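Local coordinates for carbon monoxide dehydrogenase (Thermococcus sp. AM4, PDB 6T7J), which probably catalyses the reversible oxidation of carbon monoxide to carbon dioxide at a nickel-iron cluster, here captured without its nickel, at residues I5-V9 and W36-E41. Residues are numbered along the deposited sequence; the frame is centred on the assembly and turned at random.
Sequences IKYRV and WHRLLE
Val9 and Ile5 hold the imidazole of His37 between them, where the irregular N-terminal segment 5-9 of this Prismane/CO dehydrogenase family enzyme runs over the short helix 35-42. Val9 CG2 lies over one face of the ring, 3.8 Å from its centroid, and Ile5 CD1 lies over the opposite face at 4.0 Å, both offset toward the rim; these are two CH-pi contacts. Tyr7 O comes in at the ring edge, in plane, 3.5 Å from His37 CD2. The rotation of the ring is further fixed by its nitrogens: ND1 is hydrogen-bonded to Thr34 N and NE2 to Glu28 OE2 on helix 20-30, the same oxygen that accepts the backbone N-H of Val9, so one carboxylate ties segment 5-9 and helix 35-42 together.

Packing is tight at the Val9 end. With CG1 anti to the backbone N (chi1 173°), Val9 CG2 sits beside that nitrogen and fills the angle between the His37 ring, Trp36 CB (3.6 Å) and Leu40 CD1 (3.8 Å). The indole of Trp36 leads away from 5-9, to Val14 in the same loop and to Val20 and Ile24 on helix 20-30.

Toward Tyr7 and Lys6 the contact opens to solvent. Tyr7 CB still rests on Leu40 CD1, at 3.9 Å, but the exposed ring has Glu41 CG and the bridging water at its edge, and the Lys6 chain leads away from the helix. The Glu41 carboxylate looks to Lys33 for its salt bridge, while Arg38 and Leu39, on the far side of the helix, pack against the second subunit. In place of direct polar links between 5-9 and 36-41, that water joins the two backbones, donating one hydrogen bond to Tyr7 O at 3.1 Å and another to His37 O at 2.7 Å.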
loop_
_atom_site.group_PDB
_atom_site.type_symbol
_atom_site.label_atom_id
_atom_site.label_comp_id
_atom_site.label_asym_id
_atom_site.label_seq_id
_atom_site.Cartn_x
_atom_site.Cartn_y
_atom_site.Cartn_z
ATOM N N ILE A 5 -23.363 -18.859 -21.199
ATOM C CA ILE A 5 -22.116 -18.282 -21.692
ATOM C C ILE A 5 -22.437 -17.344 -22.848
ATOM O O ILE A 5 -22.965 -17.769 -23.880
ATOM C CB ILE A 5 -21.134 -19.380 -22.119
ATOM C CG1 ILE A 5 -20.674 -20.177 -20.894
ATOM C CG2 ILE A 5 -19.950 -18.780 -22.864
ATOM C CD1 ILE A 5 -19.436 -21.009 -21.126
ATOM N N LYS A 6 -22.112 -16.060 -22.679
ATOM C CA LYS A 6 -22.493 -15.065 -23.675
ATOM C C LYS A 6 -21.587 -15.109 -24.902
ATOM O O LYS A 6 -22.069 -14.987 -26.034
ATOM C CB LYS A 6 -22.485 -13.670 -23.045
ATOM C CG LYS A 6 -23.110 -12.581 -23.908
ATOM C CD LYS A 6 -24.368 -13.042 -24.615
ATOM C CE LYS A 6 -24.530 -12.337 -25.953
ATOM N NZ LYS A 6 -25.346 -13.150 -26.895
ATOM N N TYR A 7 -20.280 -15.280 -24.707
ATOM C CA TYR A 7 -19.331 -15.355 -25.812
ATOM C C TYR A 7 -18.469 -16.595 -25.645
ATOM O O TYR A 7 -17.890 -16.815 -24.576
ATOM C CB TYR A 7 -18.443 -14.104 -25.888
ATOM C CG TYR A 7 -19.196 -12.801 -25.765
ATOM C CD1 TYR A 7 -19.526 -12.054 -26.889
ATOM C CD2 TYR A 7 -19.572 -12.312 -24.522
ATOM C CE1 TYR A 7 -20.216 -10.862 -26.775
ATOM C CE2 TYR A 7 -20.254 -11.121 -24.400
ATOM C CZ TYR A 7 -20.581 -10.404 -25.525
ATOM O OH TYR A 7 -21.268 -9.220 -25.395
ATOM N N ARG A 8 -18.381 -17.397 -26.699
ATOM C CA ARG A 8 -17.589 -18.614 -26.674
ATOM C C ARG A 8 -16.147 -18.319 -27.063
ATOM O O ARG A 8 -15.864 -17.406 -27.843
ATOM C CB ARG A 8 -18.189 -19.666 -27.607
ATOM C CG ARG A 8 -19.618 -20.029 -27.244
ATOM C CD ARG A 8 -20.090 -21.297 -27.936
ATOM N NE ARG A 8 -21.095 -21.993 -27.138
ATOM C CZ ARG A 8 -21.367 -23.288 -27.243
ATOM N NH1 ARG A 8 -22.297 -23.837 -26.471
ATOM N NH2 ARG A 8 -20.713 -24.034 -28.122
ATOM N N VAL A 9 -15.235 -19.103 -26.502
ATOM C CA VAL A 9 -13.799 -18.892 -26.658
ATOM C C VAL A 9 -13.306 -19.792 -27.786
ATOM O O VAL A 9 -13.406 -21.022 -27.667
ATOM C CB VAL A 9 -13.047 -19.188 -25.352
ATOM C CG1 VAL A 9 -11.543 -19.134 -25.576
ATOM C CG2 VAL A 9 -13.473 -18.209 -24.270
ATOM N N TRP A 36 -11.153 -16.871 -19.584
ATOM C CA TRP A 36 -11.247 -16.389 -20.958
ATOM C C TRP A 36 -12.639 -15.840 -21.264
ATOM O O TRP A 36 -12.772 -14.773 -21.879
ATOM C CB TRP A 36 -10.886 -17.516 -21.928
ATOM C CG TRP A 36 -9.439 -17.932 -21.889
ATOM C CD1 TRP A 36 -8.399 -17.338 -22.541
ATOM C CD2 TRP A 36 -8.880 -19.042 -21.171
ATOM N NE1 TRP A 36 -7.228 -18.004 -22.272
ATOM C CE2 TRP A 36 -7.495 -19.054 -21.435
ATOM C CE3 TRP A 36 -9.415 -20.023 -20.330
ATOM C CZ2 TRP A 36 -6.639 -20.009 -20.887
ATOM C CZ3 TRP A 36 -8.563 -20.970 -19.789
ATOM C CH2 TRP A 36 -7.190 -20.955 -20.070
ATOM N N HIS A 37 -13.688 -16.553 -20.840
ATOM C CA HIS A 37 -15.050 -16.080 -21.071
ATOM C C HIS A 37 -15.292 -14.738 -20.390
ATOM O O HIS A 37 -15.906 -13.836 -20.973
ATOM C CB HIS A 37 -16.060 -17.116 -20.575
ATOM C CG HIS A 37 -15.882 -18.474 -21.180
ATOM N ND1 HIS A 37 -15.162 -19.475 -20.563
ATOM C CD2 HIS A 37 -16.331 -18.998 -22.345
ATOM C CE1 HIS A 37 -15.174 -20.556 -21.324
ATOM N NE2 HIS A 37 -15.876 -20.291 -22.411
ATOM N N ARG A 38 -14.810 -14.583 -19.156
ATOM C CA ARG A 38 -15.026 -13.330 -18.444
ATOM C C ARG A 38 -14.175 -12.204 -19.019
ATOM O O ARG A 38 -14.615 -11.047 -19.042
ATOM C CB ARG A 38 -14.755 -13.532 -16.953
ATOM C CG ARG A 38 -15.719 -14.525 -16.305
ATOM C CD ARG A 38 -15.549 -14.590 -14.799
ATOM N NE ARG A 38 -14.234 -15.102 -14.428
ATOM C CZ ARG A 38 -13.961 -16.386 -14.222
ATOM N NH1 ARG A 38 -14.916 -17.298 -14.346
ATOM N NH2 ARG A 38 -12.732 -16.758 -13.893
ATOM N N LEU A 39 -12.970 -12.519 -19.505
ATOM C CA LEU A 39 -12.203 -11.535 -20.262
ATOM C C LEU A 39 -12.987 -11.049 -21.474
ATOM O O LEU A 39 -13.033 -9.845 -21.752
ATOM C CB LEU A 39 -10.864 -12.124 -20.703
ATOM C CG LEU A 39 -10.099 -11.268 -21.716
ATOM C CD1 LEU A 39 -9.635 -9.969 -21.070
ATOM C CD2 LEU A 39 -8.920 -12.031 -22.308
ATOM N N LEU A 40 -13.609 -11.977 -22.209
ATOM C CA LEU A 40 -14.451 -11.585 -23.336
ATOM C C LEU A 40 -15.616 -10.717 -22.876
ATOM O O LEU A 40 -16.003 -9.763 -23.562
ATOM C CB LEU A 40 -14.965 -12.826 -24.068
ATOM C CG LEU A 40 -13.937 -13.624 -24.874
ATOM C CD1 LEU A 40 -14.599 -14.807 -25.567
ATOM C CD2 LEU A 40 -13.235 -12.728 -25.880
ATOM N N GLU A 41 -16.190 -11.036 -21.714
ATOM C CA GLU A 41 -17.284 -10.228 -21.184
ATOM C C GLU A 41 -16.821 -8.825 -20.802
ATOM O O GLU A 41 -17.629 -7.889 -20.796
ATOM C CB GLU A 41 -17.915 -10.920 -19.975
ATOM C CG GLU A 41 -18.686 -12.183 -20.313
ATOM C CD GLU A 41 -19.738 -12.515 -19.275
ATOM O OE1 GLU A 41 -20.123 -11.609 -18.508
ATOM O OE2 GLU A 41 -20.180 -13.682 -19.225
HETATM O O HOH W 1 -18.085 -14.997 -22.106
#